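Local coordinates for diol-dehydratase (Roseburia inulinivorans, PDB 5I2A), which probably acts as a B12-independent glycyl radical lyase that dehydrates 1,2-propanediol, at residues 55-60 against 273-278; 36-41 against 122-127; 67-72 against 323-328; 281-286 against 336-341; 136-141 against 158-163. All blocks are in the same frame, centred on the assembly; numbering follows the deposited sequence. Where two conformers were deposited one is given.

Contact 1. Residues 55-60 against 273-278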
# COMPACT_ATOMS: atom_id res chain seq x y z
N ARG A 55 4.29 -15.96 6.19
CA ARG A 55 4.96 -17.13 5.65
C ARG A 55 6.45 -17.12 5.99
O ARG A 55 7.03 -18.16 6.25
CB ARG A 55 4.77 -17.23 4.13
CG ARG A 55 3.33 -17.57 3.72
CD ARG A 55 2.96 -18.99 4.10
NE ARG A 55 1.63 -19.35 3.60
CZ ARG A 55 0.90 -20.35 4.09
NH1 ARG A 55 1.37 -21.08 5.10
NH2 ARG A 55 -0.29 -20.61 3.58
N ALA A 56 7.08 -15.96 5.98
CA ALA A 56 8.49 -15.89 6.32
C ALA A 56 8.69 -16.19 7.83
O ALA A 56 9.59 -16.93 8.20
CB ALA A 56 9.08 -14.55 5.94
N PHE A 57 7.82 -15.64 8.67
CA PHE A 57 7.86 -15.89 10.11
C PHE A 57 7.68 -17.39 10.34
O PHE A 57 8.40 -18.01 11.11
CB PHE A 57 6.78 -15.08 10.82
CG PHE A 57 6.80 -15.14 12.34
CD1 PHE A 57 7.95 -14.83 13.05
CD2 PHE A 57 5.64 -15.43 13.05
CE1 PHE A 57 7.95 -14.84 14.45
CE2 PHE A 57 5.63 -15.43 14.44
CZ PHE A 57 6.78 -15.13 15.14
N GLU A 58 6.72 -17.97 9.63
CA GLU A 58 6.51 -19.41 9.69
C GLU A 58 7.76 -20.18 9.28
O GLU A 58 8.18 -21.11 9.97
CB GLU A 58 5.32 -19.80 8.82
CG GLU A 58 5.15 -21.29 8.57
CD GLU A 58 4.02 -21.55 7.58
OE1 GLU A 58 4.18 -21.20 6.41
OE2 GLU A 58 2.97 -22.07 7.98
N HIS A 59 8.37 -19.79 8.17
CA HIS A 59 9.52 -20.50 7.65
C HIS A 59 10.72 -20.36 8.58
O HIS A 59 11.49 -21.31 8.76
CB HIS A 59 9.89 -20.00 6.26
CG HIS A 59 10.85 -20.89 5.53
ND1 HIS A 59 10.56 -22.19 5.20
CD2 HIS A 59 12.09 -20.65 5.04
CE1 HIS A 59 11.58 -22.72 4.55
NE2 HIS A 59 12.52 -21.80 4.44
N ILE A 60 10.89 -19.18 9.17
CA ILE A 60 11.96 -18.95 10.11
C ILE A 60 11.76 -19.83 11.36
O ILE A 60 12.68 -20.50 11.78
CB ILE A 60 12.06 -17.46 10.52
CG1 ILE A 60 12.51 -16.61 9.34
CG2 ILE A 60 13.03 -17.28 11.67
CD1 ILE A 60 12.11 -15.16 9.44
N GLN A 273 8.00 -13.35 24.47
CA GLN A 273 9.09 -12.37 24.55
C GLN A 273 10.14 -12.62 23.48
O GLN A 273 10.66 -11.69 22.87
CB GLN A 273 9.76 -12.41 25.93
CG GLN A 273 10.82 -11.33 26.14
CD GLN A 273 10.22 -9.92 26.28
OE1 GLN A 273 9.01 -9.76 26.46
NE2 GLN A 273 11.08 -8.91 26.20
N GLN A 274 10.47 -13.89 23.27
CA GLN A 274 11.50 -14.26 22.32
C GLN A 274 11.05 -14.11 20.86
O GLN A 274 11.73 -13.46 20.07
CB GLN A 274 11.95 -15.71 22.56
CG GLN A 274 13.12 -16.11 21.66
CD GLN A 274 13.28 -17.63 21.54
OE1 GLN A 274 12.51 -18.39 22.11
NE2 GLN A 274 14.30 -18.05 20.81
N VAL A 275 9.91 -14.69 20.50
CA VAL A 275 9.57 -14.75 19.07
C VAL A 275 9.19 -13.38 18.51
O VAL A 275 9.39 -13.13 17.33
CB VAL A 275 8.43 -15.75 18.76
CG1 VAL A 275 8.85 -17.17 19.14
CG2 VAL A 275 7.11 -15.33 19.43
N LEU A 276 8.68 -12.48 19.36
CA LEU A 276 8.43 -11.11 18.95
C LEU A 276 9.70 -10.50 18.37
O LEU A 276 9.65 -9.72 17.43
CB LEU A 276 7.91 -10.26 20.11
CG LEU A 276 6.45 -10.48 20.50
CD1 LEU A 276 6.14 -9.76 21.80
CD2 LEU A 276 5.48 -10.02 19.39
N GLN A 277 10.85 -10.89 18.93
CA GLN A 277 12.13 -10.32 18.54
C GLN A 277 12.85 -11.14 17.46
O GLN A 277 13.92 -10.77 16.98
CB GLN A 277 13.01 -10.13 19.78
CG GLN A 277 12.33 -9.12 20.73
CD GLN A 277 13.10 -8.86 21.99
OE1 GLN A 277 14.00 -8.03 22.01
NE2 GLN A 277 12.72 -9.54 23.07
N ILE A 278 12.22 -12.24 17.07
CA ILE A 278 12.55 -12.94 15.84
C ILE A 278 11.72 -12.35 14.69
O ILE A 278 12.25 -12.11 13.61
CB ILE A 278 12.29 -14.46 15.97
CG1 ILE A 278 13.28 -15.09 16.96
CG2 ILE A 278 12.36 -15.16 14.62
CD1 ILE A 278 13.01 -16.57 17.22
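Phe57 and Ile60 of helix 49-63 face Val275 and Ile278 of helix 262-279, and the apolar contacts among them do most of the work. CG2 of Ile60 meets CG2 of Ile278 at 3.7 Å, the two side chains sliding past each other in opposite directions. Phe57 comes in across Val275 at about a right angle, its CZ 4.0 Å from Val275 CB. Its first torsion (chi1 -174°) places CG opposite the backbone N, and the end of the ring comes nearer to the other helix than its base. CE1 lies 4.4 Å from Ile278 CG2, an oblique approach. This is a packing of two helices in the helical part of the pyruvate formate lyase-like fold; the axes of the two short segments approach to 11.4 Å, with N-to-C directions at 121°. Side chains of both helices span the gap, and the Phe57 ring reaches as far as a backbone carbonyl. That one polar approach involves the ring edge: Val275 O lies near the ring plane, 3.6 Å from Phe57 CE1. Helix 200-233 touches Phe57 through Ser213 and Val217, while Phe526 of helix 525-529 packs on Val275.

Contact 2. Residues 36-41 against 122-127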
# COMPACT_ATOMS: atom_id res chain seq x y z
N LEU A 36 16.80 -17.77 5.90
CA LEU A 36 15.44 -18.28 5.92
C LEU A 36 14.40 -17.25 5.44
O LEU A 36 13.45 -17.62 4.76
CB LEU A 36 15.09 -18.79 7.31
CG LEU A 36 15.87 -20.05 7.72
CD1 LEU A 36 15.69 -20.33 9.21
CD2 LEU A 36 15.45 -21.27 6.89
N ILE A 37 14.58 -15.98 5.79
CA ILE A 37 13.62 -14.97 5.33
C ILE A 37 13.75 -14.80 3.81
O ILE A 37 12.75 -14.67 3.11
CB ILE A 37 13.79 -13.63 6.08
CG1 ILE A 37 12.58 -12.72 5.81
CG2 ILE A 37 15.12 -12.94 5.75
CD1 ILE A 37 12.59 -11.44 6.62
N THR A 38 14.98 -14.85 3.31
CA THR A 38 15.24 -14.77 1.88
C THR A 38 14.64 -15.96 1.13
O THR A 38 14.00 -15.80 0.11
CB THR A 38 16.74 -14.71 1.61
OG1 THR A 38 17.24 -13.48 2.14
CG2 THR A 38 17.03 -14.76 0.12
N GLU A 39 14.84 -17.15 1.66
CA GLU A 39 14.26 -18.36 1.12
C GLU A 39 12.74 -18.27 1.01
O GLU A 39 12.16 -18.63 -0.01
CB GLU A 39 14.65 -19.53 2.01
CG GLU A 39 14.60 -20.88 1.37
CD GLU A 39 15.49 -21.85 2.13
OE1 GLU A 39 15.06 -22.35 3.19
OE2 GLU A 39 16.63 -22.07 1.68
N SER A 40 12.10 -17.81 2.07
CA SER A 40 10.65 -17.70 2.07
C SER A 40 10.15 -16.64 1.08
O SER A 40 9.24 -16.90 0.30
CB SER A 40 10.14 -17.38 3.47
OG SER A 40 8.72 -17.35 3.48
N PHE A 41 10.73 -15.45 1.12
CA PHE A 41 10.30 -14.38 0.23
C PHE A 41 10.44 -14.75 -1.26
O PHE A 41 9.57 -14.42 -2.07
CB PHE A 41 11.07 -13.09 0.53
CG PHE A 41 10.31 -12.14 1.41
CD1 PHE A 41 10.05 -12.45 2.74
CD2 PHE A 41 9.83 -10.94 0.91
CE1 PHE A 41 9.32 -11.58 3.55
CE2 PHE A 41 9.11 -10.06 1.71
CZ PHE A 41 8.86 -10.38 3.03
N LEU A 122 26.34 -12.40 2.58
CA LEU A 122 26.49 -11.76 1.28
C LEU A 122 25.48 -12.32 0.29
O LEU A 122 24.84 -11.57 -0.45
CB LEU A 122 27.90 -11.91 0.73
CG LEU A 122 28.97 -11.03 1.38
CD1 LEU A 122 30.35 -11.36 0.82
CD2 LEU A 122 28.64 -9.57 1.16
N ALA A 123 25.35 -13.64 0.28
CA ALA A 123 24.45 -14.31 -0.64
C ALA A 123 23.00 -14.02 -0.30
O ALA A 123 22.19 -13.75 -1.18
CB ALA A 123 24.71 -15.82 -0.63
N ALA A 124 22.66 -14.10 0.98
CA ALA A 124 21.29 -13.85 1.40
C ALA A 124 20.90 -12.38 1.22
O ALA A 124 19.81 -12.10 0.75
CB ALA A 124 21.08 -14.29 2.83
N ASP A 125 21.79 -11.46 1.57
CA ASP A 125 21.48 -10.04 1.52
C ASP A 125 21.19 -9.54 0.10
O ASP A 125 20.43 -8.59 -0.08
CB ASP A 125 22.63 -9.19 2.08
CG ASP A 125 22.83 -9.34 3.59
OD1 ASP A 125 21.95 -9.86 4.30
OD2 ASP A 125 23.90 -8.92 4.05
N ALA A 126 21.84 -10.14 -0.89
CA ALA A 126 21.75 -9.65 -2.26
C ALA A 126 20.30 -9.56 -2.71
O ALA A 126 19.93 -8.69 -3.48
CB ALA A 126 22.56 -10.53 -3.21
N TYR A 127 19.48 -10.48 -2.22
CA TYR A 127 18.06 -10.49 -2.52
C TYR A 127 17.34 -9.21 -2.07
O TYR A 127 16.37 -8.79 -2.70
CB TYR A 127 17.39 -11.69 -1.87
CG TYR A 127 15.91 -11.75 -2.15
CD1 TYR A 127 15.43 -12.17 -3.39
CD2 TYR A 127 14.99 -11.34 -1.20
CE1 TYR A 127 14.08 -12.20 -3.66
CE2 TYR A 127 13.64 -11.36 -1.46
CZ TYR A 127 13.19 -11.80 -2.69
OH TYR A 127 11.85 -11.84 -2.93
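Tyr127 reaches across to helix 32-43 and touches Thr38 and Phe41 in turn. Its CB lies 3.7 Å from Thr38 CG2, and CG follows at 3.9 Å from the same methyl; the two side chains run past each other in opposite directions. With CG opposite its own backbone N (chi1 180°), the side chain stretches straight out toward the helix. Farther along the ring, CE2 comes within 3.7 Å of Phe41 CB, and both this carbon and Thr38 CG2 lie oblique to the Tyr127 ring. At the tip, OH stands near the plane of the Phe41 ring, at its edge, and 3.5 Å from Phe41 O. The hydroxyl's hydrogen bond goes elsewhere, to Glu45, with a weak one from Arg52 NH2, which also bonds Phe41 O; Lys131 makes a cation-pi contact with the ring. Thr38 turns its other branch to the helix opposite, placing OG1 3.2 Å from Ala124 O and 4.0 Å from Ala124 CB. Thr38 OG1 is also hydrogen-bonded with Ala34 O, one turn back, and Trp128 NE1 donates to Thr38 OG1. Together these residues join the C-terminal part of helix 115-125 to helix 32-43, a helix-against-helix junction in the N-terminal region of the pyruvate formate lyase-like fold.

Contact 3. Residues 67-72 against 323-328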
# COMPACT_ATOMS: atom_id res chain seq x y z
N ILE A 67 18.37 -24.61 20.46
CA ILE A 67 19.30 -25.20 21.40
C ILE A 67 18.73 -25.06 22.80
O ILE A 67 18.04 -24.10 23.09
CB ILE A 67 20.71 -24.55 21.29
CG1 ILE A 67 21.72 -25.27 22.19
CG2 ILE A 67 20.66 -23.06 21.63
CD1 ILE A 67 23.17 -24.85 21.92
N ILE A 68 18.98 -26.04 23.65
CA ILE A 68 18.69 -25.93 25.07
C ILE A 68 20.02 -25.84 25.79
O ILE A 68 20.83 -26.76 25.69
CB ILE A 68 17.86 -27.12 25.58
CG1 ILE A 68 16.48 -27.11 24.91
CG2 ILE A 68 17.74 -27.11 27.12
CD1 ILE A 68 15.51 -28.16 25.44
N ARG A 69 20.26 -24.73 26.47
CA ARG A 69 21.56 -24.48 27.06
C ARG A 69 21.67 -25.27 28.37
O ARG A 69 20.66 -25.63 28.95
CB ARG A 69 21.78 -22.98 27.28
CG ARG A 69 21.44 -22.08 26.07
CD ARG A 69 22.18 -20.75 26.17
NE ARG A 69 21.82 -19.80 25.12
CZ ARG A 69 22.23 -19.87 23.86
NH1 ARG A 69 23.01 -20.88 23.45
NH2 ARG A 69 21.85 -18.95 23.00
N PRO A 70 22.91 -25.57 28.81
CA PRO A 70 23.09 -26.39 30.02
C PRO A 70 22.30 -25.85 31.21
O PRO A 70 22.38 -24.66 31.51
CB PRO A 70 24.60 -26.31 30.27
CG PRO A 70 25.19 -26.09 28.90
CD PRO A 70 24.20 -25.19 28.20
N GLU A 71 21.48 -26.72 31.81
CA GLU A 71 20.75 -26.44 33.04
C GLU A 71 19.56 -25.49 32.90
O GLU A 71 18.92 -25.17 33.89
CB GLU A 71 21.70 -25.89 34.12
CG GLU A 71 22.82 -26.86 34.52
CD GLU A 71 23.52 -26.45 35.80
OE1 GLU A 71 22.97 -26.70 36.88
OE2 GLU A 71 24.61 -25.87 35.72
N GLU A 72 19.27 -25.04 31.68
CA GLU A 72 18.11 -24.17 31.49
C GLU A 72 16.84 -24.84 31.98
O GLU A 72 16.63 -26.02 31.73
CB GLU A 72 17.96 -23.77 30.01
CG GLU A 72 18.85 -22.61 29.61
CD GLU A 72 18.55 -22.10 28.20
OE1 GLU A 72 18.08 -22.91 27.37
OE2 GLU A 72 18.81 -20.91 27.93
N LEU A 323 16.50 -13.17 29.53
CA LEU A 323 16.36 -11.81 29.02
C LEU A 323 17.70 -11.20 28.60
O LEU A 323 17.72 -10.31 27.75
CB LEU A 323 15.67 -10.92 30.05
CG LEU A 323 14.15 -11.13 30.17
CD1 LEU A 323 13.61 -10.62 31.51
CD2 LEU A 323 13.42 -10.43 29.01
N ASN A 324 18.80 -11.66 29.18
CA ASN A 324 20.13 -11.23 28.76
C ASN A 324 20.74 -12.08 27.65
O ASN A 324 21.80 -11.74 27.12
CB ASN A 324 21.09 -11.21 29.95
CG ASN A 324 20.70 -10.16 30.96
OD1 ASN A 324 21.16 -9.03 30.89
ND2 ASN A 324 19.84 -10.54 31.90
N ASP A 325 20.08 -13.17 27.28
CA ASP A 325 20.59 -14.02 26.20
C ASP A 325 20.32 -13.39 24.82
O ASP A 325 21.06 -13.61 23.87
CB ASP A 325 19.96 -15.41 26.27
CG ASP A 325 20.70 -16.44 25.42
OD1 ASP A 325 21.88 -16.23 25.06
OD2 ASP A 325 20.09 -17.48 25.11
N LEU A 326 19.25 -12.62 24.72
CA LEU A 326 18.90 -11.97 23.45
C LEU A 326 19.78 -10.74 23.22
O LEU A 326 20.23 -10.11 24.18
CB LEU A 326 17.41 -11.59 23.44
CG LEU A 326 16.42 -12.75 23.65
CD1 LEU A 326 14.99 -12.26 23.61
CD2 LEU A 326 16.66 -13.84 22.60
N ASN A 327 20.08 -10.44 21.96
CA ASN A 327 20.97 -9.33 21.63
C ASN A 327 20.62 -8.79 20.23
O ASN A 327 19.76 -9.32 19.54
CB ASN A 327 22.45 -9.78 21.71
CG ASN A 327 23.44 -8.63 21.98
OD1 ASN A 327 23.12 -7.45 21.84
ND2 ASN A 327 24.66 -9.00 22.35
N LYS A 328 21.31 -7.72 19.83
CA LYS A 328 21.03 -7.04 18.59
C LYS A 328 22.26 -6.27 18.13
O LYS A 328 22.82 -5.49 18.90
CB LYS A 328 19.84 -6.08 18.77
CG LYS A 328 19.50 -5.19 17.57
CD LYS A 328 18.27 -4.31 17.95
CE LYS A 328 17.86 -3.28 16.87
NZ LYS A 328 16.60 -2.54 17.30
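A buried salt bridge, Arg69 to Asp325, ties two loops of the pyruvate formate lyase-like fold, one following helix 49-63 and the other following helix 309-323. Arg69 begins a type II beta turn that ends at Glu72, closed by Glu72 N to Arg69 O. The Arg69 side chain runs extended from CG to NE and meets Asp325 coming from the opposite direction. The grip is side-on: NE at 2.9 Å and NH2 at 3.1 Å both bond OD2 of Asp325, which lies in the guanidinium plane at its edge. The NH2 bond uses the syn lone pair of OD2, whereas NE stands 34° out of the carboxylate plane, the two flat groups being turned 77° apart. NH2 also bonds Thr79 O and NH1 bonds Ile80 O, which helps fix the rotation of the group. Asp325 OD2 and Glu72 OE2 are 4.6 Å apart; Lys322 makes salt bridges with both, probably easing any repulsion between them. The other oxygen of Glu72, OE1, accepts from Arg69 N at 3.0 Å, met from above its carboxylate plane.

Contact 4. Residues 281-286 against 336-341. With EDO (1,2-ethanediol), chain C.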
# COMPACT_ATOMS: atom_id res chain seq x y z
N SER A 281 13.23 -6.94 14.54
CA SER A 281 14.37 -6.51 15.36
C SER A 281 14.09 -5.27 16.21
O SER A 281 15.00 -4.75 16.85
CB SER A 281 15.59 -6.23 14.48
OG SER A 281 15.24 -5.39 13.40
N GLY A 282 12.85 -4.80 16.21
CA GLY A 282 12.48 -3.70 17.10
C GLY A 282 12.84 -4.07 18.54
O GLY A 282 12.58 -5.19 18.98
N HIS A 283 13.51 -3.18 19.26
CA HIS A 283 13.78 -3.47 20.66
C HIS A 283 12.75 -2.76 21.56
O HIS A 283 11.68 -2.37 21.08
CB HIS A 283 15.24 -3.13 21.04
CG HIS A 283 15.60 -1.68 20.89
ND1 HIS A 283 16.58 -1.24 20.02
CD2 HIS A 283 15.15 -0.57 21.53
CE1 HIS A 283 16.71 0.07 20.13
NE2 HIS A 283 15.85 0.50 21.03
N SER A 284 13.05 -2.64 22.84
CA SER A 284 12.09 -2.18 23.85
C SER A 284 10.78 -2.98 23.83
O SER A 284 9.70 -2.44 24.11
CB SER A 284 11.80 -0.69 23.68
OG SER A 284 12.97 0.05 23.92
N ILE A 285 10.88 -4.26 23.51
CA ILE A 285 9.81 -5.20 23.77
C ILE A 285 9.75 -5.38 25.29
O ILE A 285 10.62 -6.04 25.90
CB ILE A 285 10.06 -6.54 23.05
CG1 ILE A 285 10.19 -6.31 21.54
CG2 ILE A 285 8.97 -7.56 23.39
CD1 ILE A 285 8.98 -5.60 20.89
N SER A 286 8.77 -4.75 25.92
CA SER A 286 8.77 -4.58 27.37
C SER A 286 7.73 -5.44 28.08
O SER A 286 6.52 -5.26 27.89
CB SER A 286 8.56 -3.11 27.71
OG SER A 286 9.55 -2.31 27.08
N GLU A 336 26.67 3.63 19.30
CA GLU A 336 27.14 4.59 20.28
C GLU A 336 26.00 5.25 21.03
O GLU A 336 26.18 5.73 22.14
CB GLU A 336 28.01 5.64 19.62
CG GLU A 336 29.29 5.04 19.08
CD GLU A 336 30.31 6.09 18.78
OE1 GLU A 336 29.92 7.19 18.34
OE2 GLU A 336 31.51 5.82 19.00
N GLY A 337 24.82 5.27 20.41
CA GLY A 337 23.65 5.84 21.06
C GLY A 337 22.83 4.82 21.84
O GLY A 337 21.93 5.19 22.58
N PHE A 338 23.14 3.54 21.65
CA PHE A 338 22.45 2.46 22.35
C PHE A 338 23.49 1.49 22.95
O PHE A 338 23.40 0.29 22.77
CB PHE A 338 21.52 1.67 21.41
CG PHE A 338 20.41 2.48 20.77
CD1 PHE A 338 19.23 2.72 21.45
CD2 PHE A 338 20.54 2.96 19.47
CE1 PHE A 338 18.18 3.43 20.84
CE2 PHE A 338 19.51 3.68 18.86
CZ PHE A 338 18.33 3.91 19.55
N ALA A 339 24.49 2.02 23.64
CA ALA A 339 25.68 1.22 23.97
C ALA A 339 25.43 0.30 25.16
O ALA A 339 24.70 0.67 26.08
CB ALA A 339 26.85 2.13 24.25
N GLY A 340 26.04 -0.88 25.15
CA GLY A 340 25.94 -1.79 26.29
C GLY A 340 25.12 -3.03 26.01
O GLY A 340 24.74 -3.74 26.92
N TYR A 341 24.83 -3.28 24.73
CA TYR A 341 24.09 -4.47 24.30
C TYR A 341 22.65 -4.55 24.84
O TYR A 341 22.07 -5.63 24.83
CB TYR A 341 24.82 -5.75 24.71
CG TYR A 341 26.22 -5.91 24.15
CD1 TYR A 341 26.43 -6.19 22.81
CD2 TYR A 341 27.34 -5.83 24.98
CE1 TYR A 341 27.70 -6.36 22.30
CE2 TYR A 341 28.62 -6.01 24.48
CZ TYR A 341 28.80 -6.28 23.14
OH TYR A 341 30.06 -6.45 22.65
C1 EDO C . 14.15 3.51 24.56
O1 EDO C . 12.89 2.84 24.45
C2 EDO C . 15.16 2.74 23.71
O2 EDO C . 14.88 2.84 22.30
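The pocket that holds a molecule of 1,2-ethanediol is walled on one side by His283 and Phe338, whose rings meet edge to face. The imidazole turns its edge onto a face of the phenyl ring, with His283 CE1 3.7 Å from Phe338 CE1. The pairing is offset: centroids lie 5.1 Å apart and the planes are 66° from each other, while the side chains themselves cross at about a right angle. His283 puts CG between its backbone N and carbonyl carbon (chi1 62°), swinging the ring across to Phe338 and toward the diol. NE2 then donates to O2 of the ethanediol at 2.8 Å with an N-H...O angle of 153°, the oxygen lying near the imidazole plane. That same O2 sits at the edge of the phenyl ring, 3.7 Å from Phe338 CE1. Next along the chain, Ser284 OG bonds the other hydroxyl, O1, at 2.8 Å, and so the consecutive residues His283 and Ser284 bind both ends of the diol. His166, Glu440 and Asp452 are also hydrogen-bonded to the diol. At the rear of the imidazole, Lys328 NZ is hydrogen-bonded to His283 ND1, which helps fix the ring's rotation. The ethanediol probably came from the crystallisation liquor, but it carries the same vicinal pair of hydroxyls as 1,2-propanediol. A buried cleft that grips both hydroxyls in this way is consistent with the active site of a glycyl radical diol dehydratase.

Contact 5. Residues 136-141 against 158-163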
# COMPACT_ATOMS: atom_id res chain seq x y z
N LEU A 136 13.07 2.47 0.99
CA LEU A 136 11.79 3.13 0.74
C LEU A 136 11.64 4.38 1.62
O LEU A 136 11.20 5.42 1.16
CB LEU A 136 10.62 2.17 0.97
CG LEU A 136 9.23 2.75 0.70
CD1 LEU A 136 9.14 3.27 -0.74
CD2 LEU A 136 8.13 1.71 0.97
N ALA A 137 12.01 4.27 2.90
CA ALA A 137 11.98 5.42 3.79
C ALA A 137 12.79 6.60 3.22
O ALA A 137 12.33 7.75 3.20
CB ALA A 137 12.52 5.04 5.18
N THR A 138 14.00 6.31 2.77
CA THR A 138 14.87 7.35 2.23
C THR A 138 14.19 8.10 1.07
O THR A 138 14.20 9.32 1.04
CB THR A 138 16.21 6.76 1.75
OG1 THR A 138 16.93 6.23 2.86
CG2 THR A 138 17.06 7.84 1.05
N SER A 139 13.57 7.35 0.16
CA SER A 139 12.91 7.95 -1.00
C SER A 139 11.74 8.83 -0.58
O SER A 139 11.36 9.74 -1.30
CB SER A 139 12.44 6.87 -1.97
OG SER A 139 13.52 6.06 -2.40
N TYR A 140 11.17 8.56 0.59
CA TYR A 140 10.02 9.34 1.05
C TYR A 140 10.40 10.59 1.86
O TYR A 140 9.52 11.33 2.29
CB TYR A 140 9.09 8.46 1.90
CG TYR A 140 8.02 7.72 1.14
CD1 TYR A 140 7.28 8.33 0.12
CD2 TYR A 140 7.70 6.40 1.47
CE1 TYR A 140 6.27 7.64 -0.54
CE2 TYR A 140 6.71 5.71 0.81
CZ TYR A 140 5.99 6.33 -0.19
OH TYR A 140 5.00 5.60 -0.80
N MET A 141 11.69 10.83 2.07
CA MET A 141 12.13 11.98 2.85
C MET A 141 12.39 13.21 1.98
O MET A 141 13.00 13.09 0.93
CB MET A 141 13.40 11.64 3.63
CG MET A 141 13.22 10.53 4.63
SD MET A 141 14.73 10.16 5.53
CE MET A 141 14.19 8.73 6.47
N ASN A 158 16.95 4.87 14.54
CA ASN A 158 16.42 3.71 15.26
C ASN A 158 15.53 2.81 14.40
O ASN A 158 15.87 1.65 14.15
CB ASN A 158 15.65 4.17 16.51
CG ASN A 158 15.43 3.03 17.51
OD1 ASN A 158 15.93 1.92 17.32
ND2 ASN A 158 14.72 3.33 18.60
N TYR A 159 14.42 3.35 13.89
CA TYR A 159 13.49 2.56 13.06
C TYR A 159 13.84 2.62 11.56
O TYR A 159 13.15 2.04 10.72
CB TYR A 159 12.04 3.03 13.28
CG TYR A 159 11.59 3.15 14.74
CD1 TYR A 159 12.13 2.35 15.74
CD2 TYR A 159 10.63 4.08 15.11
CE1 TYR A 159 11.71 2.47 17.07
CE2 TYR A 159 10.20 4.20 16.43
CZ TYR A 159 10.75 3.40 17.41
OH TYR A 159 10.33 3.54 18.73
N PHE A 160 14.90 3.34 11.22
CA PHE A 160 15.42 3.37 9.85
C PHE A 160 16.18 2.08 9.56
O PHE A 160 15.91 1.42 8.57
CB PHE A 160 16.32 4.59 9.63
CG PHE A 160 16.94 4.67 8.24
CD1 PHE A 160 16.22 5.20 7.17
CD2 PHE A 160 18.24 4.24 8.01
CE1 PHE A 160 16.78 5.29 5.89
CE2 PHE A 160 18.80 4.32 6.73
CZ PHE A 160 18.07 4.85 5.67
N TYR A 161 17.13 1.73 10.43
CA TYR A 161 17.99 0.56 10.21
C TYR A 161 17.40 -0.78 10.65
O TYR A 161 17.84 -1.84 10.19
CB TYR A 161 19.32 0.74 10.93
CG TYR A 161 20.18 1.85 10.40
CD1 TYR A 161 20.80 1.75 9.16
CD2 TYR A 161 20.39 2.99 11.15
CE1 TYR A 161 21.60 2.78 8.68
CE2 TYR A 161 21.19 4.01 10.70
CZ TYR A 161 21.80 3.91 9.46
OH TYR A 161 22.59 4.94 9.03
N ASN A 162 16.43 -0.74 11.56
CA ASN A 162 15.89 -1.96 12.11
C ASN A 162 14.41 -1.78 12.52
O ASN A 162 13.83 -0.73 12.26
CB ASN A 162 16.77 -2.43 13.29
CG ASN A 162 17.74 -3.56 12.89
OD1 ASN A 162 17.36 -4.50 12.20
ND2 ASN A 162 18.98 -3.47 13.33
N GLY A 163 13.81 -2.81 13.11
CA GLY A 163 12.39 -2.82 13.41
C GLY A 163 11.94 -1.80 14.45
O GLY A 163 12.75 -1.11 15.07
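Ala137 and Phe160 make the first touch, the alanine methyl CB 4.2 Å from CD1 of the ring, approached obliquely. One residue on, Thr138 brings OG1 to the rim of that ring, close to its plane, 3.2 Å from CE1 and 3.3 Å from CZ. The hydroxyl thus meets the C-H edge of the phenyl ring, where the slight positive charge of the hydrogens should suit an oxygen. Its own hydrogen bond runs back along the helix to Ser134 O. Phe160 is able to reach across because its CG stands opposite the backbone N (chi1 178°), which carries the end of the ring closer to the other segment than its base. The two short helices concerned, 133-139 and 157-161, belong to the pyruvate formate lyase-like fold, with helix 143-150 and a short strand between them in the chain. Phe160 CD2 lies over the centre of the neighbouring Tyr161 ring, 3.6 Å above its plane. Farther along, Tyr140 faces the second subunit, its carbonyl O bonded to Ser201 of that other chain, whose Pro48 also packs on the tyrosine. Met141 follows as the chain leaves the helix, its N bonded to Thr138 O at 3.1 Å. Its side chain is extended beyond CG, sending CE back to Phe160 CD1 at 4.1 Å, while Ala513 and Ile514 of helix 489-521 and Leu146 and Met149 of helix 143-150 pack along it.

How the contacts relate
Contact 4 holds the diol; its centre lies about 17 Å from those of contacts 3 and 5 and about 18 Å from that of contact 1. All three touch it. Lys328, from contact 3, places NZ 2.8 Å from Ser281 O and packs on Asn162 of contact 5. Contact 5 joins through Ser281 OG, 2.6 Å from Asn162 OD1, and through Asn158, which packs against both aromatic rings. From contact 1, Gln273 NE2 is 2.9 Å from Ile285 O. Contact 2 is farther out, about 9 Å from contact 4 at the nearest atoms, and is linked to contact 1 by Glu39 OE1, 2.9 Å from His59 NE2.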